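Local structure of coenzyme A transferase (Yersinia pestis, 3QLI) at residues 261-275 with 291-305. The protein probably transfers coenzyme A from an acyl-CoA thioester to a carboxylic acid such as acetate. Sequence-based numbering, arbitrary orientation.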
loop_
_atom_site.group_PDB
_atom_site.type_symbol
_atom_site.label_atom_id
_atom_site.label_comp_id
_atom_site.label_asym_id
_atom_site.label_seq_id
_atom_site.Cartn_x
_atom_site.Cartn_y
_atom_site.Cartn_z
ATOM N N ILE A 261 -18.401 -10.967 -9.795
ATOM C CA ILE A 261 -17.461 -11.445 -8.788
ATOM C C ILE A 261 -16.027 -11.269 -9.271
ATOM O O ILE A 261 -15.675 -11.705 -10.366
ATOM C CB ILE A 261 -17.682 -12.944 -8.459
ATOM C CG1 ILE A 261 -18.988 -13.149 -7.677
ATOM C CG2 ILE A 261 -16.496 -13.507 -7.649
ATOM C CD1 ILE A 261 -19.335 -14.614 -7.463
ATOM N N HIS A 262 -15.221 -10.596 -8.458
ATOM C CA HIS A 262 -13.768 -10.576 -8.626
ATOM C C HIS A 262 -13.201 -10.552 -7.220
ATOM O O HIS A 262 -13.106 -9.488 -6.579
ATOM C CB HIS A 262 -13.317 -9.341 -9.415
ATOM C CG HIS A 262 -11.830 -9.249 -9.593
ATOM N ND1 HIS A 262 -11.206 -9.452 -10.807
ATOM C CD2 HIS A 262 -10.841 -8.983 -8.704
ATOM C CE1 HIS A 262 -9.900 -9.303 -10.660
ATOM N NE2 HIS A 262 -9.654 -9.007 -9.393
ATOM N N THR A 263 -12.846 -11.734 -6.734
ATOM C CA THR A 263 -12.585 -11.924 -5.324
ATOM C C THR A 263 -11.255 -12.647 -5.174
ATOM O O THR A 263 -10.805 -13.321 -6.103
ATOM C CB THR A 263 -13.731 -12.740 -4.702
ATOM O OG1 THR A 263 -13.588 -12.771 -3.275
ATOM C CG2 THR A 263 -13.765 -14.174 -5.284
ATOM N N GLU A 264 -10.603 -12.487 -4.026
ATOM C CA GLU A 264 -9.399 -13.276 -3.770
ATOM C C GLU A 264 -9.803 -14.714 -3.474
ATOM O O GLU A 264 -9.440 -15.630 -4.209
ATOM C CB GLU A 264 -8.596 -12.698 -2.612
ATOM C CG GLU A 264 -7.283 -13.458 -2.332
ATOM C CD GLU A 264 -6.694 -13.074 -0.983
ATOM O OE1 GLU A 264 -6.380 -11.883 -0.788
ATOM O OE2 GLU A 264 -6.563 -13.965 -0.119
ATOM N N VAL A 265 -10.561 -14.911 -2.401
ATOM C CA VAL A 265 -11.068 -16.243 -2.080
ATOM C C VAL A 265 -12.528 -16.414 -2.526
ATOM O O VAL A 265 -13.385 -15.551 -2.276
ATOM C CB VAL A 265 -10.950 -16.570 -0.561
ATOM C CG1 VAL A 265 -11.853 -15.679 0.238
ATOM C CG2 VAL A 265 -11.317 -18.035 -0.285
ATOM N N LEU A 266 -12.803 -17.533 -3.186
ATOM C CA LEU A 266 -14.179 -17.890 -3.539
ATOM C C LEU A 266 -14.761 -18.730 -2.402
ATOM O O LEU A 266 -14.166 -19.739 -2.002
ATOM C CB LEU A 266 -14.235 -18.673 -4.844
ATOM C CG LEU A 266 -15.619 -19.014 -5.419
ATOM C CD1 LEU A 266 -16.369 -17.739 -5.823
ATOM C CD2 LEU A 266 -15.477 -19.940 -6.637
ATOM N N ASN A 267 -15.901 -18.287 -1.873
ATOM C CA ASN A 267 -16.525 -18.904 -0.698
ATOM C C ASN A 267 -17.934 -19.415 -1.011
ATOM O O ASN A 267 -18.508 -19.077 -2.051
ATOM C CB ASN A 267 -16.575 -17.913 0.474
ATOM C CG ASN A 267 -17.487 -16.726 0.198
ATOM O OD1 ASN A 267 -18.102 -16.634 -0.861
ATOM N ND2 ASN A 267 -17.591 -15.815 1.163
ATOM N N PRO A 268 -18.495 -20.241 -0.121
ATOM C CA PRO A 268 -19.832 -20.796 -0.380
ATOM C C PRO A 268 -20.930 -19.738 -0.586
ATOM O O PRO A 268 -21.840 -19.956 -1.386
ATOM C CB PRO A 268 -20.106 -21.625 0.879
ATOM C CG PRO A 268 -18.708 -22.104 1.286
ATOM C CD PRO A 268 -17.828 -20.897 1.022
ATOM N N GLY A 269 -20.846 -18.615 0.112
ATOM C CA GLY A 269 -21.824 -17.550 -0.065
ATOM C C GLY A 269 -21.840 -16.989 -1.476
ATOM O O GLY A 269 -22.906 -16.808 -2.072
ATOM N N LEU A 270 -20.654 -16.705 -2.019
ATOM C CA LEU A 270 -20.563 -16.176 -3.369
ATOM C C LEU A 270 -21.058 -17.198 -4.378
ATOM O O LEU A 270 -21.710 -16.852 -5.363
ATOM C CB LEU A 270 -19.120 -15.759 -3.703
ATOM C CG LEU A 270 -18.644 -14.442 -3.080
ATOM C CD1 LEU A 270 -17.188 -14.153 -3.442
ATOM C CD2 LEU A 270 -19.566 -13.279 -3.494
ATOM N N VAL A 271 -20.746 -18.465 -4.139
ATOM C CA VAL A 271 -21.133 -19.499 -5.081
ATOM C C VAL A 271 -22.649 -19.651 -5.060
ATOM O O VAL A 271 -23.272 -19.952 -6.085
ATOM C CB VAL A 271 -20.435 -20.828 -4.756
ATOM C CG1 VAL A 271 -21.097 -21.975 -5.513
ATOM C CG2 VAL A 271 -18.952 -20.727 -5.102
ATOM N N ASP A 272 -23.254 -19.414 -3.898
ATOM C CA ASP A 272 -24.724 -19.459 -3.808
ATOM C C ASP A 272 -25.358 -18.404 -4.725
ATOM O O ASP A 272 -26.353 -18.671 -5.418
ATOM C CB ASP A 272 -25.179 -19.269 -2.358
ATOM C CG ASP A 272 -26.678 -19.404 -2.194
ATOM O OD1 ASP A 272 -27.193 -20.537 -2.311
ATOM O OD2 ASP A 272 -27.341 -18.378 -1.937
ATOM N N LEU A 273 -24.770 -17.206 -4.751
ATOM C CA LEU A 273 -25.280 -16.142 -5.608
ATOM C C LEU A 273 -25.114 -16.489 -7.089
ATOM O O LEU A 273 -25.955 -16.130 -7.916
ATOM C CB LEU A 273 -24.621 -14.803 -5.275
ATOM C CG LEU A 273 -24.839 -14.297 -3.844
ATOM C CD1 LEU A 273 -24.087 -12.980 -3.634
ATOM C CD2 LEU A 273 -26.326 -14.123 -3.551
ATOM N N ILE A 274 -24.038 -17.194 -7.426
ATOM C CA ILE A 274 -23.879 -17.686 -8.796
ATOM C C ILE A 274 -25.007 -18.668 -9.122
ATOM O O ILE A 274 -25.707 -18.526 -10.126
ATOM C CB ILE A 274 -22.528 -18.388 -9.002
ATOM C CG1 ILE A 274 -21.367 -17.402 -8.820
ATOM C CG2 ILE A 274 -22.455 -18.989 -10.404
ATOM C CD1 ILE A 274 -19.983 -18.068 -8.956
ATOM N N ARG A 275 -25.188 -19.652 -8.249
ATOM C CA ARG A 275 -26.237 -20.663 -8.414
ATOM C C ARG A 275 -27.638 -20.047 -8.558
ATOM O O ARG A 275 -28.469 -20.529 -9.339
ATOM C CB ARG A 275 -26.185 -21.637 -7.234
ATOM C CG ARG A 275 -27.150 -22.799 -7.301
ATOM C CD ARG A 275 -27.015 -23.689 -6.057
ATOM N NE ARG A 275 -25.663 -24.228 -5.876
ATOM C CZ ARG A 275 -24.868 -23.947 -4.841
ATOM N NH1 ARG A 275 -25.277 -23.130 -3.876
ATOM N NH2 ARG A 275 -23.665 -24.494 -4.760
ATOM N N SER A 291 -16.952 -15.355 -13.181
ATOM C CA SER A 291 -16.589 -15.040 -11.807
ATOM C C SER A 291 -15.112 -15.370 -11.615
ATOM O O SER A 291 -14.687 -16.505 -11.843
ATOM C CB SER A 291 -17.435 -15.852 -10.818
ATOM O OG SER A 291 -18.804 -15.486 -10.874
ATOM N N VAL A 292 -14.333 -14.370 -11.215
ATOM C CA VAL A 292 -12.878 -14.524 -11.072
ATOM C C VAL A 292 -12.488 -14.660 -9.606
ATOM O O VAL A 292 -13.023 -13.934 -8.747
ATOM C CB VAL A 292 -12.137 -13.320 -11.712
ATOM C CG1 VAL A 292 -10.671 -13.298 -11.315
ATOM C CG2 VAL A 292 -12.285 -13.363 -13.237
ATOM N N PHE A 293 -11.573 -15.599 -9.322
ATOM C CA PHE A 293 -11.059 -15.826 -7.971
ATOM C C PHE A 293 -9.633 -16.373 -8.078
ATOM O O PHE A 293 -9.223 -16.823 -9.148
ATOM C CB PHE A 293 -11.939 -16.821 -7.197
ATOM C CG PHE A 293 -11.826 -18.252 -7.693
ATOM C CD1 PHE A 293 -11.081 -19.190 -6.990
ATOM C CD2 PHE A 293 -12.453 -18.645 -8.880
ATOM C CE1 PHE A 293 -10.964 -20.502 -7.441
ATOM C CE2 PHE A 293 -12.346 -19.957 -9.346
ATOM C CZ PHE A 293 -11.601 -20.890 -8.626
ATOM N N THR A 294 -8.872 -16.329 -6.987
ATOM C CA THR A 294 -7.508 -16.862 -7.033
ATOM C C THR A 294 -7.311 -18.158 -6.231
ATOM O O THR A 294 -6.462 -18.971 -6.582
ATOM C CB THR A 294 -6.435 -15.799 -6.680
ATOM O OG1 THR A 294 -5.209 -16.135 -7.339
ATOM C CG2 THR A 294 -6.202 -15.689 -5.170
ATOM N N PHE A 295 -8.093 -18.356 -5.175
ATOM C CA PHE A 295 -8.210 -19.686 -4.567
ATOM C C PHE A 295 -9.580 -19.831 -3.883
ATOM O O PHE A 295 -10.261 -18.830 -3.608
ATOM C CB PHE A 295 -7.009 -20.013 -3.648
ATOM C CG PHE A 295 -7.079 -19.386 -2.273
ATOM C CD1 PHE A 295 -7.449 -20.149 -1.170
ATOM C CD2 PHE A 295 -6.765 -18.046 -2.079
ATOM C CE1 PHE A 295 -7.516 -19.592 0.100
ATOM C CE2 PHE A 295 -6.820 -17.477 -0.809
ATOM C CZ PHE A 295 -7.192 -18.250 0.282
ATOM N N ALA A 296 -9.997 -21.075 -3.650
ATOM C CA ALA A 296 -11.337 -21.345 -3.127
ATOM C C ALA A 296 -11.279 -22.145 -1.834
ATOM O O ALA A 296 -10.466 -23.051 -1.701
ATOM C CB ALA A 296 -12.148 -22.101 -4.152
ATOM N N MET A 297 -12.172 -21.820 -0.900
ATOM C CA MET A 297 -12.304 -22.566 0.355
ATOM C C MET A 297 -13.783 -22.714 0.632
ATOM O O MET A 297 -14.539 -21.802 0.370
ATOM C CB MET A 297 -11.653 -21.799 1.517
ATOM C CG MET A 297 -10.127 -21.642 1.392
ATOM S SD MET A 297 -9.358 -21.036 2.917
ATOM C CE MET A 297 -9.862 -19.339 2.948
ATOM N N GLY A 298 -14.206 -23.860 1.149
ATOM C CA GLY A 298 -15.624 -24.050 1.417
ATOM C C GLY A 298 -15.919 -25.466 1.868
ATOM O O GLY A 298 -15.109 -26.069 2.579
ATOM N N GLN A 299 -17.069 -25.992 1.450
ATOM C CA GLN A 299 -17.454 -27.363 1.781
ATOM C C GLN A 299 -17.695 -28.190 0.519
ATOM O O GLN A 299 -17.664 -27.661 -0.594
ATOM C CB GLN A 299 -18.671 -27.384 2.716
ATOM C CG GLN A 299 -18.444 -26.650 4.056
ATOM C CD GLN A 299 -18.757 -25.157 3.976
ATOM O OE1 GLN A 299 -19.719 -24.753 3.333
ATOM N NE2 GLN A 299 -17.943 -24.339 4.628
ATOM N N GLN A 300 -17.897 -29.497 0.687
ATOM C CA GLN A 300 -17.958 -30.397 -0.459
ATOM C C GLN A 300 -18.937 -29.931 -1.525
ATOM O O GLN A 300 -18.666 -30.042 -2.722
ATOM C CB GLN A 300 -18.323 -31.820 -0.038
ATOM C CG GLN A 300 -18.346 -32.777 -1.220
ATOM C CD GLN A 300 -18.332 -34.239 -0.807
ATOM O OE1 GLN A 300 -17.320 -34.938 -0.977
ATOM N NE2 GLN A 300 -19.456 -34.716 -0.267
ATOM N N GLU A 301 -20.089 -29.434 -1.086
ATOM C CA GLU A 301 -21.107 -28.993 -2.028
ATOM C C GLU A 301 -20.572 -27.890 -2.938
ATOM O O GLU A 301 -20.854 -27.873 -4.133
ATOM C CB GLU A 301 -22.352 -28.498 -1.294
ATOM C CG GLU A 301 -23.185 -27.550 -2.126
ATOM C CD GLU A 301 -24.615 -27.424 -1.631
ATOM O OE1 GLU A 301 -24.866 -26.597 -0.724
ATOM O OE2 GLU A 301 -25.485 -28.150 -2.161
ATOM N N MET A 302 -19.809 -26.962 -2.373
ATOM C CA MET A 302 -19.244 -25.888 -3.181
ATOM C C MET A 302 -18.147 -26.420 -4.102
ATOM O O MET A 302 -18.068 -26.037 -5.269
ATOM C CB MET A 302 -18.678 -24.765 -2.309
ATOM C CG MET A 302 -18.139 -23.610 -3.138
ATOM S SD MET A 302 -16.983 -22.558 -2.243
ATOM C CE MET A 302 -15.490 -23.523 -2.414
ATOM N N TYR A 303 -17.287 -27.291 -3.578
ATOM C CA TYR A 303 -16.217 -27.852 -4.402
ATOM C C TYR A 303 -16.763 -28.601 -5.631
ATOM O O TYR A 303 -16.237 -28.457 -6.748
ATOM C CB TYR A 303 -15.315 -28.783 -3.579
ATOM C CG TYR A 303 -14.572 -28.132 -2.425
ATOM C CD1 TYR A 303 -13.909 -26.920 -2.586
ATOM C CD2 TYR A 303 -14.517 -28.749 -1.171
ATOM C CE1 TYR A 303 -13.216 -26.333 -1.527
ATOM C CE2 TYR A 303 -13.834 -28.167 -0.105
ATOM C CZ TYR A 303 -13.185 -26.961 -0.290
ATOM O OH TYR A 303 -12.493 -26.388 0.757
ATOM N N GLU A 304 -17.797 -29.416 -5.426
ATOM C CA GLU A 304 -18.401 -30.175 -6.520
ATOM C C GLU A 304 -18.964 -29.244 -7.584
ATOM O O GLU A 304 -18.851 -29.503 -8.789
ATOM C CB GLU A 304 -19.501 -31.103 -5.997
ATOM C CG GLU A 304 -18.983 -32.245 -5.134
ATOM C CD GLU A 304 -20.087 -32.964 -4.358
ATOM O OE1 GLU A 304 -19.803 -34.047 -3.796
ATOM O OE2 GLU A 304 -21.230 -32.445 -4.300
ATOM N N TYR A 305 -19.564 -28.154 -7.128
ATOM C CA TYR A 305 -20.175 -27.181 -8.023
ATOM C C TYR A 305 -19.171 -26.508 -8.975
ATOM O O TYR A 305 -19.529 -26.121 -10.085
ATOM C CB TYR A 305 -20.949 -26.124 -7.222
ATOM C CG TYR A 305 -21.711 -25.164 -8.111
ATOM C CD1 TYR A 305 -22.906 -25.550 -8.719
ATOM C CD2 TYR A 305 -21.238 -23.879 -8.349
ATOM C CE1 TYR A 305 -23.607 -24.678 -9.542
ATOM C CE2 TYR A 305 -21.929 -23.004 -9.171
ATOM C CZ TYR A 305 -23.115 -23.412 -9.762
ATOM O OH TYR A 305 -23.809 -22.541 -10.579
#
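Residues 261-266 run parallel to 291-297, joined by six backbone hydrogen bonds, and helices 268-275 and 300-305 follow at 51° to each other. Glu264 O takes two of these bonds, from Thr294 N at 2.9 Å and Phe295 N at 3.2 Å. This fixes the backbone of Glu264, which is seen bonded covalently to CoA in this protein, though no CoA is bound here. Its CG lies 3.8 Å from Thr294 CG2. The extended side chain runs beside Phe295, OE2 meeting the ring edge 3.6 Å from CE2, and OE1 bonds to Asn321 ND2. Val265 CG2 lies over one face of the Phe295 ring and 3.8 Å from Met297 CE. On the other face of the strand pair, Leu266 CD2 makes a CH-pi contact with Phe293, 4.1 Å from the ring centroid.

Between the helices, Val271 CG2 packs on Met302 CG at 3.6 Å. Tyr305 turns its ring back onto Val271, its CG opposite the backbone N (chi1 -175°), and the Arg275 guanidinium lies over its ring face in a cation-pi contact. Asn267 OD1 caps helix 268-275 through Leu270 N.

Strand 312-314 packs against Leu266, Phe293 and Ile274. Strand 237-240 contacts Thr263, Asn267 and Leu270, and helix 317-320 touches Val292 and Thr294.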